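Long-range contacts in N-acetylgalactosaminyltransferase 7 (Homo sapiens, PDB 6IWR), which belongs to the N-acetylgalactosaminyltransferases and joins a glycosyltransferase domain of the GT-A class to a ricin-type beta-trefoil lectin domain: residues G563-R568 with T585-E590; R127-L132 with I171-R176; R323-A328 with E456-I461; T61-V66 with H141-L146. One frame throughout, in Å; residues are numbered along the deposited sequence.

Contact 1 belongs to the beta-trefoil lectin domain, with its centre about 63 Å from that of contact 2 and about 69 Å from that of contact 4; contacts 2, 3 and 4 gather around the glycosyltransferase part. Contacts 1, 2 and 3 are mostly buried, contact 4 only partly. Their chemistry differs accordingly. Contact 1 combines cation-pi and hydrogen-bonding interactions around a tryptophan, contact 2 is a sparse polar meeting of basic groups with a backbone carbonyl, contact 3 is apolar packing on a proline, and contact 4 joins two chain segments through a single antiparallel beta bridge and a tyrosine. Contacts 2 and 4 alternate along the sequence, and helix 251-260 touches side chains from both.

Contact 1: G563-R568 with T585-E590; sequences GKCLDR and TTQKWE
Arg-568 and Trp-589 form a buried cation-pi contact in the ricin-type beta-trefoil domain, where strand 565-568 meets the Gln-x-Trp segment 587-589, a motif characteristic of this lectin family. The CZ of Arg-568 stands 4.7 Å from the centroid of the six-membered ring of Trp-589, almost on the ring normal. The guanidinium is turned 79° from the indole, and its NH1 comes down over the ring centre. That same NH1 donates to Lys-588 O at 2.8 Å with a nearly straight bond. Arg-568 CD packs on Trp-589 CH2 at 3.5 Å, while Leu-566 CD2 covers the opposite face, offset toward the rim. At the ring edge, Trp-589 NE1 donates to Leu-566 O (3.2 Å, 171°); the carbonyl oxygen lies in the indole plane, while the N-H comes from above the plane of the carbonyl group. Beyond the two segments, Glu-570 forms a salt bridge with Arg-568 NE, and the Cys-565–Cys-580 disulfide ties strand 565-568 to the chain after strand 575-578. The indole is therefore fixed both by its N-H and by its two covered faces, and the buried guanidinium is held by a carbonyl and a carboxylate, which would be expected to stabilise its positive charge.

Contact 2: R127-L132 with I171-R176; sequences RSVNDL and IKRTPR
Ser-128 and Lys-172 are the nearest pair by CA atoms, 9.5 Å apart, so the loop before strand 140-141 and the C-terminal end of helix 160-173, in the GT-A glycosyltransferase part of the chain, are joined by long side chains rather than by their main chains. Arg-173 spans most of the gap. Its chain, extended from CG to NE, carries the guanidinium to the loop, where NH1 meets it. NH1 donates to Arg-127 O at 3.0 Å, but the angle of 128° at the hydrogen makes this a weak bond. The carbonyl oxygen comes in at the edge of the guanidinium, near its plane. Ser-128 CA also lies at this edge, 3.7 Å from Arg-173 NH1, and Val-129 CB approaches the same nitrogen to 3.9 Å.

Lys-172 runs beside Arg-173 as a fully extended chain, its CG anti to the backbone N (chi1 -163°). Its NZ stops 4.1 Å from Arg-127 O and finds stronger partners nearby: Asp-126 O, Pro-82 O and the carboxylate of Glu-81. Glu-81 also forms a salt bridge with Arg-173 NH1, whereas the Arg-127 guanidinium is engaged by Glu-245, in a salt bridge at NE, and by Tyr-278 O at NH1.

Lys-172 and Arg-173 thus converge on Arg-127 O, while the Arg-127 guanidinium is a like charge, its NE 6.6 Å from Arg-173 NH1. Glu-81, shared by Lys-172 and Arg-173, probably offsets much of their charge, which suggests that the junction rests largely on this carboxylate rather than on the one weak bond.

Contact 3: R323-A328 with E456-I461; sequences RSPAMA and EIAYDI
Pro-325, in the loop between strands 322-323 and 332-335 of the GT-A glycosyltransferase part, is the projecting knob of this contact, and the end of helix 450-457 with the turn after it supplies the concave surface. Three groups line that surface against Pro-325 CB. The Ala-458 methyl lies 3.9 Å from it, Ile-457 CD1 comes equally near, and Ile-461 CD1 touches more loosely at 4.5 Å. Ile-457 CD1 also touches Pro-325 CA at 3.6 Å, against the backbone side of the ring, while Ala-458 CB also lies 4.1 Å from Pro-325 CG. A type I turn from Ala-458 to Ile-461, closed by the bond from Ile-461 N to Ala-458 O, brings the last isoleucine to the same proline.

Beside this apolar patch the Arg-323 chain bends at chi3 (-63°); its NH2 lies 4.4 Å from Tyr-459 CE2, oblique to the ring. Glu-311 forms a salt bridge with Arg-323 NH2 and is hydrogen-bonded to Tyr-459 OH, which also bonds Thr-308 OG1. Arg-293 bonds both Arg-323 O and Ile-457 O, bridging the two backbones. The proline also touches Phe-453 of helix 450-457 and Trp-296 of strand 292-296, while Trp-364 of helix 355-365 packs against Arg-323 and Ile-457.

Contact 4: T61-V66 with H141-L146; sequences TYHDPV and HYDENL
Tyr-62 offers the edge of its ring to Asn-145, whose CB lies 3.4 Å from CD1 near the ring plane, with the asparagine amide turned 22° from that plane. Asp-143 CB and Leu-146 CD2 reach the ring obliquely, the latter 3.6 Å from Tyr-62 CZ. With CG anti to the backbone N (chi1 -170°), the ring is directed across to segment 141-146, where the hydroxyl accepts a weak bond from Asp-143 N. Asp-143 OD2 lies at the edge of the His-63 ring, 3.3 Å from CD2, with the two planes nearly perpendicular. Pro-65 CB approaches the Tyr-142 ring obliquely and stands 3.6 Å from CD2, while Val-66 O lies at the edge of the His-141 ring.

The backbones join at the other end, where the early chain entering strand 66-67 pairs with the loop leading to strand 149-155. Val-66 and His-141 form an antiparallel hydrogen-bonded pair, with Val-66 N donating to His-141 O at 3.1 Å and His-141 N to Val-66 O at 2.8 Å. Asn-145 ND2 adds a weak bond to Thr-61 O, and a water links Asp-64 O with Asp-143 OD1, weakly at the latter.

Helix 251-260 touches both Tyr-62 and Tyr-142, and His-141 NE2 pairs with Ile-71 O. Two well-formed backbone bonds set the register, while around Tyr-62 the polar bonds are weak and apolar packing on Asn-145 CB and Leu-146 does the rest.

Contact 1: G563-R568 with T585-E590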
# COMPACT_ATOMS: atom_id res chain seq x y z
N GLY A 563 -15.01 -24.94 19.44
CA GLY A 563 -15.29 -24.51 20.78
C GLY A 563 -14.25 -23.53 21.32
O GLY A 563 -14.33 -23.15 22.46
N LYS A 564 -13.30 -23.13 20.46
CA LYS A 564 -11.98 -22.70 20.91
C LYS A 564 -11.96 -21.26 21.42
O LYS A 564 -12.83 -20.44 21.09
CB LYS A 564 -10.96 -22.90 19.78
CG LYS A 564 -10.76 -24.39 19.43
CD LYS A 564 -9.82 -24.54 18.25
CE LYS A 564 -9.49 -25.96 17.92
NZ LYS A 564 -8.69 -25.99 16.67
N CYS A 565 -10.96 -20.97 22.26
CA CYS A 565 -10.73 -19.69 22.91
C CYS A 565 -9.69 -18.85 22.15
O CYS A 565 -8.74 -19.38 21.58
CB CYS A 565 -10.26 -19.91 24.36
SG CYS A 565 -11.51 -20.19 25.60
N LEU A 566 -9.91 -17.54 22.10
CA LEU A 566 -8.85 -16.69 21.59
C LEU A 566 -7.62 -16.87 22.47
O LEU A 566 -7.72 -16.90 23.70
CB LEU A 566 -9.33 -15.23 21.54
CG LEU A 566 -8.51 -14.31 20.60
CD1 LEU A 566 -8.37 -14.96 19.23
CD2 LEU A 566 -9.10 -12.93 20.46
N ASP A 567 -6.45 -17.05 21.86
CA ASP A 567 -5.21 -17.30 22.61
C ASP A 567 -4.11 -16.45 22.00
O ASP A 567 -4.24 -15.93 20.89
CB ASP A 567 -4.81 -18.80 22.60
CG ASP A 567 -3.96 -19.23 23.84
OD1 ASP A 567 -3.42 -18.39 24.61
OD2 ASP A 567 -3.84 -20.48 24.03
N ARG A 568 -3.01 -16.31 22.73
CA ARG A 568 -1.87 -15.53 22.29
C ARG A 568 -0.55 -16.13 22.76
O ARG A 568 -0.54 -16.88 23.71
CB ARG A 568 -1.99 -14.09 22.79
CG ARG A 568 -1.53 -13.89 24.22
CD ARG A 568 -2.05 -12.59 24.78
NE ARG A 568 -1.90 -12.56 26.21
CZ ARG A 568 -2.91 -12.60 27.06
NH1 ARG A 568 -4.14 -12.67 26.61
NH2 ARG A 568 -2.68 -12.57 28.35
N THR A 585 -3.42 -17.97 31.15
CA THR A 585 -3.78 -16.56 31.09
C THR A 585 -3.67 -16.02 29.68
O THR A 585 -4.23 -14.95 29.40
CB THR A 585 -2.90 -15.69 31.97
OG1 THR A 585 -1.53 -16.03 31.74
CG2 THR A 585 -3.27 -15.87 33.43
N THR A 586 -2.92 -16.69 28.83
CA THR A 586 -2.87 -16.33 27.43
C THR A 586 -4.23 -16.36 26.77
O THR A 586 -4.36 -15.93 25.62
CB THR A 586 -1.93 -17.26 26.71
OG1 THR A 586 -2.03 -18.57 27.27
CG2 THR A 586 -0.52 -16.76 26.86
N GLN A 587 -5.24 -16.90 27.44
CA GLN A 587 -6.60 -16.90 26.91
C GLN A 587 -7.48 -15.90 27.63
O GLN A 587 -8.70 -15.99 27.52
CB GLN A 587 -7.20 -18.30 26.99
CG GLN A 587 -6.64 -19.24 25.97
CD GLN A 587 -7.12 -20.65 26.16
OE1 GLN A 587 -6.64 -21.58 25.52
NE2 GLN A 587 -8.07 -20.83 27.08
N LYS A 588 -6.90 -14.95 28.36
CA LYS A 588 -7.67 -13.97 29.11
C LYS A 588 -7.44 -12.60 28.49
O LYS A 588 -6.29 -12.20 28.28
CB LYS A 588 -7.30 -13.98 30.59
CG LYS A 588 -8.23 -14.89 31.41
CD LYS A 588 -7.59 -15.60 32.59
CE LYS A 588 -7.96 -17.10 32.53
NZ LYS A 588 -8.13 -17.75 33.86
N TRP A 589 -8.53 -11.91 28.18
CA TRP A 589 -8.50 -10.67 27.41
C TRP A 589 -9.45 -9.66 28.03
O TRP A 589 -10.47 -10.05 28.60
CB TRP A 589 -8.95 -10.87 25.96
CG TRP A 589 -8.19 -11.87 25.24
CD1 TRP A 589 -8.45 -13.21 25.17
CD2 TRP A 589 -7.04 -11.64 24.43
NE1 TRP A 589 -7.51 -13.83 24.38
CE2 TRP A 589 -6.63 -12.89 23.91
CE3 TRP A 589 -6.30 -10.49 24.10
CZ2 TRP A 589 -5.53 -13.02 23.10
CZ3 TRP A 589 -5.22 -10.63 23.28
CH2 TRP A 589 -4.84 -11.88 22.79
N GLU A 590 -9.13 -8.38 27.89
CA GLU A 590 -10.05 -7.29 28.18
C GLU A 590 -10.35 -6.50 26.91
O GLU A 590 -9.54 -6.44 25.98
CB GLU A 590 -9.52 -6.33 29.26
CG GLU A 590 -8.09 -6.49 29.71
CD GLU A 590 -7.74 -5.52 30.84
OE1 GLU A 590 -8.62 -4.74 31.22
OE2 GLU A 590 -6.60 -5.54 31.36

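Contact 2: R127-L132 with I171-R176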
# COMPACT_ATOMS: atom_id res chain seq x y z
N ARG A 127 -7.24 22.10 -25.32
CA ARG A 127 -7.43 20.86 -26.05
C ARG A 127 -8.91 20.53 -26.18
O ARG A 127 -9.73 20.92 -25.35
CB ARG A 127 -6.71 19.71 -25.35
CG ARG A 127 -7.38 19.25 -24.06
CD ARG A 127 -6.93 17.88 -23.81
NE ARG A 127 -7.44 17.30 -22.59
CZ ARG A 127 -7.04 16.11 -22.14
NH1 ARG A 127 -7.55 15.62 -21.01
NH2 ARG A 127 -6.13 15.42 -22.81
N SER A 128 -9.23 19.81 -27.25
CA SER A 128 -10.55 19.24 -27.41
C SER A 128 -10.64 18.00 -26.53
O SER A 128 -9.62 17.56 -25.99
CB SER A 128 -10.80 18.89 -28.87
OG SER A 128 -9.76 18.06 -29.35
N VAL A 129 -11.83 17.41 -26.39
CA VAL A 129 -12.02 16.31 -25.46
C VAL A 129 -13.03 15.34 -26.04
O VAL A 129 -13.82 15.69 -26.92
CB VAL A 129 -12.44 16.87 -24.07
CG1 VAL A 129 -13.60 16.11 -23.52
CG2 VAL A 129 -11.25 16.83 -23.13
N ASN A 130 -12.99 14.09 -25.58
CA ASN A 130 -14.00 13.13 -25.99
C ASN A 130 -15.36 13.50 -25.39
O ASN A 130 -15.45 14.19 -24.37
CB ASN A 130 -13.57 11.71 -25.59
CG ASN A 130 -13.33 11.57 -24.08
OD1 ASN A 130 -12.63 10.68 -23.65
ND2 ASN A 130 -13.92 12.45 -23.28
N ASP A 131 -16.41 13.02 -26.02
CA ASP A 131 -17.78 13.34 -25.64
C ASP A 131 -18.39 12.08 -25.04
O ASP A 131 -18.74 11.15 -25.77
CB ASP A 131 -18.57 13.84 -26.84
CG ASP A 131 -20.01 14.26 -26.50
OD1 ASP A 131 -20.43 14.22 -25.32
OD2 ASP A 131 -20.74 14.64 -27.45
N LEU A 132 -18.51 12.05 -23.72
CA LEU A 132 -19.04 10.90 -23.00
C LEU A 132 -20.56 10.93 -22.81
O LEU A 132 -21.11 9.95 -22.30
CB LEU A 132 -18.35 10.79 -21.63
CG LEU A 132 -16.88 10.35 -21.70
CD1 LEU A 132 -16.16 10.60 -20.38
CD2 LEU A 132 -16.75 8.88 -22.13
N ILE A 171 -13.90 28.65 -19.95
CA ILE A 171 -14.00 29.70 -20.96
C ILE A 171 -14.38 29.11 -22.32
O ILE A 171 -15.24 29.64 -23.03
CB ILE A 171 -12.68 30.49 -21.00
CG1 ILE A 171 -12.38 31.10 -19.63
CG2 ILE A 171 -12.71 31.55 -22.08
CD1 ILE A 171 -12.52 32.60 -19.59
N LYS A 172 -13.80 27.96 -22.67
CA LYS A 172 -14.02 27.46 -24.03
C LYS A 172 -15.45 26.98 -24.26
O LYS A 172 -16.01 27.21 -25.32
CB LYS A 172 -13.04 26.35 -24.37
CG LYS A 172 -12.96 26.10 -25.85
CD LYS A 172 -11.80 25.19 -26.22
CE LYS A 172 -11.72 24.94 -27.71
NZ LYS A 172 -10.79 23.83 -28.01
N ARG A 173 -16.05 26.30 -23.30
CA ARG A 173 -17.28 25.59 -23.58
C ARG A 173 -18.49 26.22 -22.91
O ARG A 173 -19.57 25.61 -22.87
CB ARG A 173 -17.14 24.13 -23.19
CG ARG A 173 -15.87 23.54 -23.73
CD ARG A 173 -15.83 22.07 -23.53
NE ARG A 173 -14.75 21.50 -24.34
CZ ARG A 173 -13.54 21.19 -23.89
NH1 ARG A 173 -12.64 20.70 -24.73
NH2 ARG A 173 -13.23 21.36 -22.61
N THR A 174 -18.35 27.43 -22.40
CA THR A 174 -19.46 28.04 -21.72
C THR A 174 -19.90 29.27 -22.46
O THR A 174 -19.08 30.16 -22.73
CB THR A 174 -19.06 28.39 -20.28
OG1 THR A 174 -18.63 27.20 -19.63
CG2 THR A 174 -20.23 28.89 -19.52
N PRO A 175 -21.18 29.36 -22.81
CA PRO A 175 -21.70 30.58 -23.45
C PRO A 175 -21.30 31.82 -22.67
O PRO A 175 -21.55 31.94 -21.48
CB PRO A 175 -23.22 30.37 -23.42
CG PRO A 175 -23.41 28.93 -23.12
CD PRO A 175 -22.24 28.47 -22.33
N ARG A 176 -20.68 32.77 -23.38
CA ARG A 176 -20.15 33.97 -22.73
C ARG A 176 -21.19 34.66 -21.86
O ARG A 176 -20.88 35.09 -20.75
CB ARG A 176 -19.62 34.93 -23.80
CG ARG A 176 -18.70 34.26 -24.81
CD ARG A 176 -18.07 35.27 -25.76
NE ARG A 176 -19.01 35.71 -26.79
CZ ARG A 176 -18.99 35.26 -28.04
NH1 ARG A 176 -18.08 34.36 -28.39
NH2 ARG A 176 -19.88 35.70 -28.93

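Contact 3: R323-A328 with E456-I461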
# COMPACT_ATOMS: atom_id res chain seq x y z
N ARG A 323 -32.94 12.35 -9.11
CA ARG A 323 -32.65 12.62 -7.71
C ARG A 323 -31.49 11.78 -7.18
O ARG A 323 -31.42 10.57 -7.43
CB ARG A 323 -33.90 12.37 -6.86
CG ARG A 323 -35.13 13.10 -7.34
CD ARG A 323 -36.31 13.00 -6.38
NE ARG A 323 -36.79 11.63 -6.18
CZ ARG A 323 -37.85 11.35 -5.43
NH1 ARG A 323 -38.52 12.34 -4.87
NH2 ARG A 323 -38.25 10.10 -5.26
N SER A 324 -30.58 12.42 -6.44
CA SER A 324 -29.59 11.74 -5.64
C SER A 324 -29.76 12.10 -4.16
O SER A 324 -30.09 13.25 -3.84
CB SER A 324 -28.17 12.10 -6.08
OG SER A 324 -27.21 11.51 -5.21
N PRO A 325 -29.56 11.16 -3.23
CA PRO A 325 -29.62 11.54 -1.82
C PRO A 325 -28.46 12.43 -1.38
O PRO A 325 -28.61 13.19 -0.42
CB PRO A 325 -29.62 10.20 -1.07
CG PRO A 325 -29.89 9.15 -2.12
CD PRO A 325 -29.31 9.72 -3.40
N ALA A 326 -27.32 12.36 -2.08
CA ALA A 326 -26.13 13.11 -1.71
C ALA A 326 -25.29 13.39 -2.96
O ALA A 326 -25.50 12.79 -4.02
CB ALA A 326 -25.30 12.35 -0.67
N MET A 327 -24.31 14.28 -2.82
CA MET A 327 -23.34 14.60 -3.86
C MET A 327 -21.94 14.20 -3.40
O MET A 327 -21.67 14.10 -2.20
CB MET A 327 -23.38 16.10 -4.19
CG MET A 327 -23.09 16.93 -2.94
SD MET A 327 -22.51 18.62 -3.21
CE MET A 327 -24.09 19.40 -3.54
N ALA A 328 -21.04 13.96 -4.35
CA ALA A 328 -19.66 13.69 -3.96
C ALA A 328 -19.07 14.88 -3.22
O ALA A 328 -18.37 14.70 -2.22
CB ALA A 328 -18.81 13.35 -5.18
N GLU A 456 -38.42 8.12 2.01
CA GLU A 456 -38.99 8.72 0.81
C GLU A 456 -37.95 8.98 -0.27
O GLU A 456 -38.17 8.64 -1.44
CB GLU A 456 -39.71 10.02 1.18
CG GLU A 456 -40.32 10.77 0.01
CD GLU A 456 -41.28 9.91 -0.77
OE1 GLU A 456 -41.32 10.06 -2.02
OE2 GLU A 456 -41.98 9.10 -0.14
N ILE A 457 -36.82 9.60 0.06
CA ILE A 457 -35.88 9.95 -0.99
C ILE A 457 -34.61 9.08 -1.00
O ILE A 457 -34.02 8.90 -2.08
CB ILE A 457 -35.55 11.46 -0.99
CG1 ILE A 457 -34.32 11.76 -0.18
CG2 ILE A 457 -36.75 12.34 -0.56
CD1 ILE A 457 -33.13 12.00 -1.08
N ALA A 458 -34.22 8.44 0.11
CA ALA A 458 -33.01 7.61 0.17
C ALA A 458 -33.33 6.14 0.45
O ALA A 458 -32.51 5.38 0.96
CB ALA A 458 -32.03 8.14 1.21
N TYR A 459 -34.53 5.72 0.02
CA TYR A 459 -35.15 4.41 0.20
C TYR A 459 -34.30 3.23 -0.30
O TYR A 459 -34.68 2.09 -0.03
CB TYR A 459 -36.50 4.43 -0.53
CG TYR A 459 -36.29 4.83 -1.98
CD1 TYR A 459 -35.83 3.90 -2.90
CD2 TYR A 459 -36.49 6.14 -2.40
CE1 TYR A 459 -35.61 4.25 -4.21
CE2 TYR A 459 -36.27 6.49 -3.72
CZ TYR A 459 -35.82 5.54 -4.61
OH TYR A 459 -35.58 5.87 -5.94
N ASP A 460 -33.20 3.46 -1.02
CA ASP A 460 -32.42 2.32 -1.52
C ASP A 460 -31.13 2.06 -0.76
O ASP A 460 -30.50 1.02 -0.99
CB ASP A 460 -32.05 2.49 -3.01
CG ASP A 460 -31.57 3.88 -3.34
OD1 ASP A 460 -31.75 4.77 -2.49
OD2 ASP A 460 -31.04 4.10 -4.46
N ILE A 461 -30.72 2.93 0.17
CA ILE A 461 -29.40 2.79 0.76
C ILE A 461 -29.30 1.52 1.61
O ILE A 461 -28.34 0.75 1.49
CB ILE A 461 -29.03 4.03 1.57
CG1 ILE A 461 -28.74 5.17 0.60
CG2 ILE A 461 -27.87 3.70 2.52
CD1 ILE A 461 -28.59 6.51 1.27

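Contact 4: T61-V66 with H141-L146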
# COMPACT_ATOMS: atom_id res chain seq x y z
N THR A 61 -39.46 33.13 -13.93
CA THR A 61 -40.25 32.12 -14.64
C THR A 61 -39.35 31.38 -15.62
O THR A 61 -38.70 32.02 -16.45
CB THR A 61 -41.43 32.73 -15.39
OG1 THR A 61 -42.07 33.73 -14.58
CG2 THR A 61 -42.44 31.64 -15.78
N TYR A 62 -39.32 30.04 -15.55
CA TYR A 62 -38.51 29.26 -16.48
C TYR A 62 -39.16 27.91 -16.74
O TYR A 62 -39.71 27.29 -15.83
CB TYR A 62 -37.07 29.09 -15.96
CG TYR A 62 -36.11 28.51 -16.97
CD1 TYR A 62 -35.40 29.33 -17.86
CD2 TYR A 62 -35.89 27.14 -17.05
CE1 TYR A 62 -34.52 28.79 -18.80
CE2 TYR A 62 -34.99 26.59 -17.99
CZ TYR A 62 -34.32 27.42 -18.86
OH TYR A 62 -33.46 26.88 -19.80
N HIS A 63 -39.11 27.46 -17.98
CA HIS A 63 -39.79 26.24 -18.43
C HIS A 63 -38.78 25.14 -18.73
O HIS A 63 -37.74 25.38 -19.36
CB HIS A 63 -40.61 26.50 -19.69
CG HIS A 63 -41.48 27.71 -19.59
ND1 HIS A 63 -42.80 27.64 -19.22
CD2 HIS A 63 -41.22 29.02 -19.82
CE1 HIS A 63 -43.32 28.85 -19.21
NE2 HIS A 63 -42.39 29.71 -19.58
N ASP A 64 -39.11 23.92 -18.31
CA ASP A 64 -38.21 22.80 -18.54
C ASP A 64 -37.94 22.65 -20.02
O ASP A 64 -38.74 23.06 -20.85
CB ASP A 64 -38.82 21.52 -17.99
CG ASP A 64 -38.87 21.52 -16.49
OD1 ASP A 64 -37.96 22.15 -15.89
OD2 ASP A 64 -39.81 20.94 -15.92
N PRO A 65 -36.80 22.07 -20.39
CA PRO A 65 -36.49 21.88 -21.81
C PRO A 65 -37.36 20.79 -22.41
O PRO A 65 -38.13 20.11 -21.73
CB PRO A 65 -35.00 21.51 -21.81
CG PRO A 65 -34.78 20.90 -20.47
CD PRO A 65 -35.67 21.65 -19.53
N VAL A 66 -37.21 20.63 -23.72
CA VAL A 66 -38.04 19.75 -24.53
C VAL A 66 -37.12 18.91 -25.38
O VAL A 66 -36.17 19.43 -25.98
CB VAL A 66 -39.02 20.54 -25.41
CG1 VAL A 66 -39.74 19.62 -26.37
CG2 VAL A 66 -40.02 21.31 -24.57
N HIS A 141 -33.81 20.95 -26.04
CA HIS A 141 -33.95 22.35 -26.41
C HIS A 141 -34.29 23.19 -25.18
O HIS A 141 -35.34 23.00 -24.56
CB HIS A 141 -34.98 22.50 -27.52
CG HIS A 141 -34.48 22.00 -28.84
ND1 HIS A 141 -33.89 22.81 -29.77
CD2 HIS A 141 -34.41 20.74 -29.33
CE1 HIS A 141 -33.51 22.09 -30.81
NE2 HIS A 141 -33.81 20.83 -30.57
N TYR A 142 -33.39 24.12 -24.84
CA TYR A 142 -33.42 24.87 -23.60
C TYR A 142 -33.75 26.34 -23.86
O TYR A 142 -33.30 26.93 -24.84
CB TYR A 142 -32.07 24.80 -22.85
CG TYR A 142 -31.53 23.42 -22.55
CD1 TYR A 142 -30.79 22.70 -23.48
CD2 TYR A 142 -31.74 22.83 -21.30
CE1 TYR A 142 -30.28 21.43 -23.18
CE2 TYR A 142 -31.24 21.56 -20.98
CZ TYR A 142 -30.51 20.88 -21.93
OH TYR A 142 -30.02 19.62 -21.62
N ASP A 143 -34.47 26.93 -22.92
CA ASP A 143 -35.10 28.23 -23.08
C ASP A 143 -34.21 29.45 -23.30
O ASP A 143 -34.71 30.42 -23.83
CB ASP A 143 -36.10 28.51 -21.97
CG ASP A 143 -37.52 28.41 -22.42
OD1 ASP A 143 -37.76 28.07 -23.58
OD2 ASP A 143 -38.41 28.66 -21.60
N GLU A 144 -32.96 29.45 -22.86
CA GLU A 144 -32.04 30.59 -23.06
C GLU A 144 -32.20 31.63 -22.00
O GLU A 144 -31.45 32.57 -21.91
CB GLU A 144 -32.23 31.30 -24.40
CG GLU A 144 -31.90 30.49 -25.63
CD GLU A 144 -33.01 30.49 -26.64
OE1 GLU A 144 -34.15 30.75 -26.29
OE2 GLU A 144 -32.72 30.22 -27.82
N ASN A 145 -33.14 31.38 -21.14
CA ASN A 145 -33.66 32.25 -20.14
C ASN A 145 -32.96 31.94 -18.81
O ASN A 145 -33.43 32.29 -17.75
CB ASN A 145 -35.14 31.91 -20.07
CG ASN A 145 -35.91 32.86 -19.25
OD1 ASN A 145 -35.57 34.02 -19.16
ND2 ASN A 145 -36.96 32.38 -18.66
N LEU A 146 -31.83 31.26 -18.90
CA LEU A 146 -31.08 30.73 -17.79
C LEU A 146 -30.44 31.76 -16.89
O LEU A 146 -30.18 32.88 -17.29
CB LEU A 146 -29.98 29.83 -18.31
CG LEU A 146 -30.37 28.73 -19.28
CD1 LEU A 146 -29.24 28.45 -20.25
CD2 LEU A 146 -30.73 27.48 -18.50
O HOH W 1 -39.13 25.13 -22.86